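Putative gdp-fucose protein o-fucosyltransferase 1 (Caenorhabditis elegans, PDB 3ZY2) is a putative O-fucosyltransferase of the GT-B clan, with a pocket that holds guanosine-5'-diphosphate. Local coordinates at residues Leu43-Glu48 against Thr54-Phe59; Thr256-Ile259 against Gln265-Leu268. One frame throughout, in Å; residues are numbered along the deposited sequence.

Interactions 1 and 2 follow one another along the chain and lie on opposite sides of its centre. Their centres are 33 Å apart, and their nearest atoms are about 23 Å apart. The chain has two parallel sheets, as expected of a GT-B protein. Interaction 1 follows strand 40-42 of the first sheet. Interaction 2 precedes strand 282-287 of the second. Interaction 1 lies near the ligand. The side chain of Glu48 is about 7 Å from a bound GDP, and that of Ile47 about 13 Å from a bound manganese ion. Phe46 also meets the ring of Phe20, a pocket residue. Interaction 2 is a small surface contact between consecutive helices.

Interaction 1 (Leu43-Glu48 against Thr54-Phe59); sequences LPNFIE and TKMIPF
A chi1 of 171° sets Phe59 CG opposite the backbone N, and the ring lies against Leu43. Leu43 has CG anti to its carbonyl carbon (chi1 -67°), and both methyls meet the ring. CD2 of Leu43 sits over the centre of the Phe59 ring, 3.8 Å from the centroid, in a CH-pi contact. This pair packs beside the open end of an antiparallel beta hairpin, strands 46-48 and 55-57. Val65 and Val68 of helix 65-68 touch both side chains.

Two hydrogen-bonded pairs join the strands. Phe46 N and Ile57 O are 2.8 Å apart, and the return bond runs from Ile57 N to Phe46 O. Glu48 and Lys55 form the second pair, and the Glu48 N bond to Lys55 O is nearly straight (171°). Between them, Ile47 and Met56 point to one face, where Met56 CE reaches Ile47 CG1. Ile47 CG2 is also tight against Thr54 CG2 at 3.5 Å.

On the other face, the extended Glu48 side chain crosses Ile57 at about a right angle, with Glu48 CD 3.6 Å from Ile57 CD1. The Glu48 carboxylate is held by His51 through OE1 and by Tyr316 through OE2. The outstretched Lys55 runs alongside. A water bridges the two, 2.6 Å from Glu48 OE1 and 2.8 Å from Lys55 NZ.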
ATOM      1  N   LEU A  43       5.002  22.438  -2.009  1.00 14.56           N
ATOM      2  CA  LEU A  43       6.254  21.976  -1.421  1.00 14.79           C
ATOM      3  C   LEU A  43       5.960  21.388  -0.030  1.00 15.19           C
ATOM      4  O   LEU A  43       5.254  21.997   0.785  1.00 16.91           O
ATOM      5  CB  LEU A  43       7.265  23.125  -1.378  1.00 15.10           C
ATOM      6  CG  LEU A  43       7.732  23.603  -2.756  1.00 15.25           C
ATOM      7  CD1 LEU A  43       8.365  24.994  -2.654  1.00 15.77           C
ATOM      8  CD2 LEU A  43       8.722  22.615  -3.365  1.00 15.02           C
ATOM      9  N   PRO A  44       6.451  20.162   0.250  1.00 14.68           N
ATOM     10  CA  PRO A  44       6.091  19.497   1.496  1.00 15.02           C
ATOM     11  C   PRO A  44       6.751  20.136   2.705  1.00 14.60           C
ATOM     12  O   PRO A  44       7.835  20.727   2.583  1.00 16.02           O
ATOM     13  CB  PRO A  44       6.667  18.093   1.308  1.00 15.34           C
ATOM     14  CG  PRO A  44       7.861  18.290   0.424  1.00 14.73           C
ATOM     15  CD  PRO A  44       7.438  19.403  -0.544  1.00 14.58           C
ATOM     16  N   ASN A  45       6.110  20.035   3.863  1.00 13.40           N
ATOM     17  CA  ASN A  45       6.854  20.188   5.113  1.00 13.91           C
ATOM     18  C   ASN A  45       7.657  18.920   5.297  1.00 12.92           C
ATOM     19  O   ASN A  45       7.135  17.792   5.112  1.00 13.79           O
ATOM     20  CB  ASN A  45       5.909  20.340   6.289  1.00 13.81           C
ATOM     21  CG  ASN A  45       5.191  21.676   6.297  1.00 15.93           C
ATOM     22  OD1 ASN A  45       5.737  22.721   5.873  1.00 17.69           O
ATOM     23  ND2 ASN A  45       3.966  21.660   6.805  1.00 15.99           N
ATOM     24  N   PHE A  46       8.935  19.077   5.614  1.00 11.83           N
ATOM     25  CA  PHE A  46       9.709  17.908   6.052  1.00 12.12           C
ATOM     26  C   PHE A  46       9.432  17.586   7.501  1.00 13.20           C
ATOM     27  O   PHE A  46       8.803  18.369   8.188  1.00 14.07           O
ATOM     28  CB  PHE A  46      11.205  18.131   5.781  1.00 12.24           C
ATOM     29  CG  PHE A  46      11.514  18.210   4.312  1.00 10.99           C
ATOM     30  CD1 PHE A  46      11.560  17.028   3.567  1.00 12.33           C
ATOM     31  CD2 PHE A  46      11.732  19.441   3.677  1.00 12.33           C
ATOM     32  CE1 PHE A  46      11.836  17.049   2.175  1.00 14.42           C
ATOM     33  CE2 PHE A  46      12.004  19.461   2.263  1.00 12.75           C
ATOM     34  CZ  PHE A  46      12.059  18.265   1.544  1.00 13.94           C
ATOM     35  N   ILE A  47       9.867  16.420   7.944  1.00 12.87           N
ATOM     36  CA  ILE A  47       9.447  15.914   9.232  1.00 13.46           C
ATOM     37  C   ILE A  47      10.653  15.515  10.056  1.00 13.89           C
ATOM     38  O   ILE A  47      11.526  14.795   9.580  1.00 13.62           O
ATOM     39  CB  ILE A  47       8.488  14.719   9.047  1.00 13.24           C
ATOM     40  CG1 ILE A  47       7.254  15.136   8.224  1.00 15.01           C
ATOM     41  CG2 ILE A  47       8.017  14.215  10.414  1.00 15.39           C
ATOM     42  CD1 ILE A  47       6.267  14.019   7.920  1.00 16.84           C
ATOM     43  N   GLU A  48      10.682  15.984  11.309  1.00 14.51           N
ATOM     44  CA  GLU A  48      11.717  15.633  12.292  1.00 15.79           C
ATOM     45  C   GLU A  48      11.091  14.853  13.419  1.00 17.53           C
ATOM     46  O   GLU A  48      10.030  15.226  13.907  1.00 17.46           O
ATOM     47  CB  GLU A  48      12.370  16.897  12.848  1.00 16.69           C
ATOM     48  CG  GLU A  48      13.342  17.548  11.879  1.00 16.45           C
ATOM     49  CD  GLU A  48      13.990  18.781  12.455  1.00 19.50           C
ATOM     50  OE1 GLU A  48      13.759  19.136  13.637  1.00 19.92           O
ATOM     51  OE2 GLU A  48      14.737  19.437  11.731  1.00 17.97           O
ATOM     52  N   THR A  54       6.488  14.995  16.987  1.00 22.72           N
ATOM     53  CA  THR A  54       6.846  15.118  15.570  1.00 20.59           C
ATOM     54  C   THR A  54       6.817  16.616  15.218  1.00 19.51           C
ATOM     55  O   THR A  54       5.928  17.355  15.669  1.00 20.88           O
ATOM     56  CB  THR A  54       5.843  14.289  14.759  1.00 19.42           C
ATOM     57  OG1 THR A  54       5.984  12.913  15.135  1.00 21.08           O
ATOM     58  CG2 THR A  54       6.050  14.406  13.260  1.00 19.54           C
ATOM     59  N   LYS A  55       7.795  17.064  14.437  1.00 18.11           N
ATOM     60  CA  LYS A  55       7.914  18.474  14.122  1.00 17.98           C
ATOM     61  C   LYS A  55       7.971  18.661  12.611  1.00 16.73           C
ATOM     62  O   LYS A  55       8.728  17.964  11.941  1.00 16.12           O
ATOM     63  CB  LYS A  55       9.178  19.043  14.766  1.00 18.75           C
ATOM     64  CG  LYS A  55       9.318  20.545  14.609  1.00 20.94           C
ATOM     65  CD  LYS A  55      10.635  21.025  15.169  1.00 24.93           C
ATOM     66  CE  LYS A  55      10.747  22.535  15.039  1.00 28.92           C
ATOM     67  NZ  LYS A  55      12.037  23.059  15.563  1.00 32.04           N
ATOM     68  N   MET A  56       7.185  19.609  12.100  1.00 17.39           N
ATOM     69  CA  MET A  56       7.159  19.920  10.658  1.00 18.00           C
ATOM     70  C   MET A  56       8.026  21.081  10.333  1.00 17.01           C
ATOM     71  O   MET A  56       7.904  22.137  10.976  1.00 19.17           O
ATOM     72  CB  MET A  56       5.791  20.408  10.236  1.00 19.26           C
ATOM     73  CG  MET A  56       4.642  19.728  10.738  1.00 25.39           C
ATOM     74  SD  MET A  56       4.725  18.421   9.591  1.00 33.33           S
ATOM     75  CE  MET A  56       4.951  17.215  10.798  1.00  9.51           C
ATOM     76  N   ILE A  57       8.824  20.928   9.268  1.00 16.07           N
ATOM     77  CA  ILE A  57       9.794  21.938   8.883  1.00 15.69           C
ATOM     78  C   ILE A  57       9.434  22.477   7.495  1.00 15.61           C
ATOM     79  O   ILE A  57       9.312  21.712   6.565  1.00 15.73           O
ATOM     80  CB  ILE A  57      11.224  21.310   8.839  1.00 14.96           C
ATOM     81  CG1 ILE A  57      11.558  20.484  10.108  1.00 17.21           C
ATOM     82  CG2 ILE A  57      12.269  22.378   8.500  1.00 16.92           C
ATOM     83  CD1 ILE A  57      11.543  21.233  11.460  1.00 22.17           C
ATOM     84  N   PRO A  58       9.223  23.801   7.363  1.00 16.33           N
ATOM     85  CA  PRO A  58       8.878  24.282   6.022  1.00 16.19           C
ATOM     86  C   PRO A  58      10.011  24.035   5.019  1.00 15.12           C
ATOM     87  O   PRO A  58      11.213  24.165   5.368  1.00 15.27           O
ATOM     88  CB  PRO A  58       8.675  25.791   6.219  1.00 17.22           C
ATOM     89  CG  PRO A  58       8.378  25.953   7.687  1.00 18.53           C
ATOM     90  CD  PRO A  58       9.170  24.866   8.369  1.00 16.81           C
ATOM     91  N   PHE A  59       9.623  23.697   3.790  1.00 14.25           N
ATOM     92  CA  PHE A  59      10.579  23.450   2.718  1.00 13.81           C
ATOM     93  C   PHE A  59      11.629  24.559   2.635  1.00 13.87           C
ATOM     94  O   PHE A  59      12.825  24.280   2.571  1.00 12.89           O
ATOM     95  CB  PHE A  59       9.846  23.326   1.377  1.00 13.96           C
ATOM     96  CG  PHE A  59      10.771  23.275   0.175  1.00 14.50           C
ATOM     97  CD1 PHE A  59      11.223  24.451  -0.428  1.00 15.85           C
ATOM     98  CD2 PHE A  59      11.200  22.042  -0.346  1.00 15.31           C
ATOM     99  CE1 PHE A  59      12.104  24.395  -1.551  1.00 16.85           C
ATOM    100  CE2 PHE A  59      12.062  21.988  -1.461  1.00 14.70           C
ATOM    101  CZ  PHE A  59      12.510  23.160  -2.047  1.00 15.20           C
TER
HETATM  102  O   HOH W   1       6.781  23.262   3.240  1.00 18.40           O
HETATM  103  O   HOH W   2      14.198  21.436  14.867  1.00 32.26           O

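Interaction 2 (Thr256-Ile259 against Gln265-Leu268); sequences TKEI and QQIL
Glu258 and Gln266 make the whole contact, which buries just 84 Å² in all. Both side chains are extended beyond CG, and they cross at about a right angle. The Gln266 side chain leaves its backbone toward segment 256-259, and its amide NE2 donates to Glu258 OE2. The bond is weak: Gln266 NE2 and Glu258 OE2 are 3.3 Å apart and the angle at the hydrogen is 123°. The carboxylate and amide planes are turned 48° from each other. Glu258 CG adds a loose contact with the amide, 3.8 Å from Gln266 NE2.

The other end of the amide has a partner of its own. Gln266 OE1 accepts from the backbone N of Ser263, just before helix 264-278. This bond probably does more to fix the amide than the weak one does.

On the Glu258 side, Thr256 precedes the short helix 257-260. Thr256 OG1 accepts from Ile259 N at 3.3 Å, a capping bond. Ile259 starts away from segment 265-268; its side chain packs on Cys332 and Ile359. Cys260, the last residue of this helix, is in a disulfide with Cys228. The arrangement is a surface link between two consecutive helices, the first of which starts with a threonine N-cap.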
ATOM      1  N   THR A 256      27.635  -6.068   1.458  1.00 29.74           N
ATOM      2  CA  THR A 256      28.105  -6.752   2.665  1.00 31.19           C
ATOM      3  C   THR A 256      27.889  -5.929   3.936  1.00 30.89           C
ATOM      4  O   THR A 256      27.669  -4.713   3.879  1.00 29.11           O
ATOM      5  CB  THR A 256      29.607  -7.047   2.602  1.00 31.63           C
ATOM      6  OG1 THR A 256      30.332  -5.810   2.494  1.00 31.46           O
ATOM      7  CG2 THR A 256      29.955  -7.977   1.425  1.00 32.98           C
ATOM      8  N   LYS A 257      27.972  -6.601   5.079  1.00 32.06           N
ATOM      9  CA  LYS A 257      28.044  -5.950   6.386  1.00 32.67           C
ATOM     10  C   LYS A 257      29.181  -4.934   6.494  1.00 32.08           C
ATOM     11  O   LYS A 257      29.011  -3.903   7.138  1.00 31.58           O
ATOM     12  CB  LYS A 257      28.231  -6.992   7.484  1.00 34.06           C
ATOM     13  CG  LYS A 257      26.963  -7.583   8.046  1.00 37.06           C
ATOM     14  CD  LYS A 257      27.291  -8.493   9.245  1.00 41.31           C
ATOM     15  CE  LYS A 257      27.983  -7.719  10.387  1.00 42.57           C
ATOM     16  NZ  LYS A 257      28.708  -8.597  11.366  1.00 45.31           N
ATOM     17  N   GLU A 258      30.329  -5.244   5.883  1.00 32.54           N
ATOM     18  CA  GLU A 258      31.530  -4.392   5.883  1.00 32.13           C
ATOM     19  C   GLU A 258      31.254  -3.041   5.217  1.00 29.82           C
ATOM     20  O   GLU A 258      31.835  -2.025   5.583  1.00 30.10           O
ATOM     21  CB  GLU A 258      32.689  -5.078   5.146  1.00 33.77           C
ATOM     22  CG  GLU A 258      33.401  -6.194   5.903  1.00 38.09           C
ATOM     23  CD  GLU A 258      34.426  -6.926   5.040  1.00 42.95           C
ATOM     24  OE1 GLU A 258      34.051  -7.453   3.966  1.00 45.20           O
ATOM     25  OE2 GLU A 258      35.611  -6.999   5.443  1.00 46.08           O
ATOM     26  N   ILE A 259      30.378  -3.044   4.219  1.00 27.87           N
ATOM     27  CA  ILE A 259      29.982  -1.814   3.528  1.00 25.09           C
ATOM     28  C   ILE A 259      28.896  -1.105   4.328  1.00 23.78           C
ATOM     29  O   ILE A 259      28.928   0.106   4.504  1.00 21.30           O
ATOM     30  CB  ILE A 259      29.518  -2.133   2.084  1.00 25.50           C
ATOM     31  CG1 ILE A 259      30.718  -2.589   1.247  1.00 26.40           C
ATOM     32  CG2 ILE A 259      28.797  -0.953   1.422  1.00 24.01           C
ATOM     33  CD1 ILE A 259      30.325  -3.366   0.001  1.00 27.63           C
ATOM     34  N   GLN A 265      38.096   0.014  13.115  1.00 25.08           N
ATOM     35  CA  GLN A 265      39.397  -0.195  12.471  1.00 25.85           C
ATOM     36  C   GLN A 265      39.370   0.164  10.979  1.00 24.17           C
ATOM     37  O   GLN A 265      40.277   0.847  10.484  1.00 23.63           O
ATOM     38  CB  GLN A 265      39.849  -1.660  12.647  1.00 27.86           C
ATOM     39  CG  GLN A 265      39.692  -2.226  14.080  1.00 33.05           C
ATOM     40  CD  GLN A 265      38.326  -2.879  14.348  1.00 34.93           C
ATOM     41  OE1 GLN A 265      37.384  -2.228  14.821  1.00 32.55           O
ATOM     42  NE2 GLN A 265      38.230  -4.183  14.068  1.00 39.07           N
ATOM     43  N   GLN A 266      38.323  -0.291  10.282  1.00 23.99           N
ATOM     44  CA  GLN A 266      38.153  -0.083   8.844  1.00 23.44           C
ATOM     45  C   GLN A 266      37.914   1.415   8.563  1.00 22.06           C
ATOM     46  O   GLN A 266      38.477   1.965   7.624  1.00 21.23           O
ATOM     47  CB  GLN A 266      36.990  -0.952   8.289  1.00 24.59           C
ATOM     48  CG  GLN A 266      37.347  -2.469   8.128  1.00 29.01           C
ATOM     49  CD  GLN A 266      36.145  -3.461   7.961  1.00 30.24           C
ATOM     50  OE1 GLN A 266      34.973  -3.135   8.190  1.00 30.27           O
ATOM     51  NE2 GLN A 266      36.470  -4.699   7.580  1.00 34.99           N
ATOM     52  N   ILE A 267      37.105   2.064   9.400  1.00 21.47           N
ATOM     53  CA  ILE A 267      36.860   3.506   9.263  1.00 19.76           C
ATOM     54  C   ILE A 267      38.171   4.287   9.361  1.00 19.89           C
ATOM     55  O   ILE A 267      38.466   5.123   8.512  1.00 18.77           O
ATOM     56  CB  ILE A 267      35.859   4.008  10.317  1.00 19.50           C
ATOM     57  CG1 ILE A 267      34.470   3.444  10.001  1.00 19.95           C
ATOM     58  CG2 ILE A 267      35.825   5.574  10.355  1.00 18.26           C
ATOM     59  CD1 ILE A 267      33.457   3.587  11.100  1.00 22.98           C
ATOM     60  N   LEU A 268      38.970   3.962  10.377  1.00 19.95           N
ATOM     61  CA  LEU A 268      40.224   4.666  10.600  1.00 20.39           C
ATOM     62  C   LEU A 268      41.197   4.445   9.455  1.00 20.06           C
ATOM     63  O   LEU A 268      41.790   5.397   8.945  1.00 19.81           O
ATOM     64  CB  LEU A 268      40.839   4.263  11.951  1.00 21.26           C
ATOM     65  CG  LEU A 268      40.045   4.672  13.201  1.00 22.36           C
ATOM     66  CD1 LEU A 268      40.616   4.030  14.428  1.00 24.21           C
ATOM     67  CD2 LEU A 268      40.038   6.163  13.378  1.00 21.75           C
TER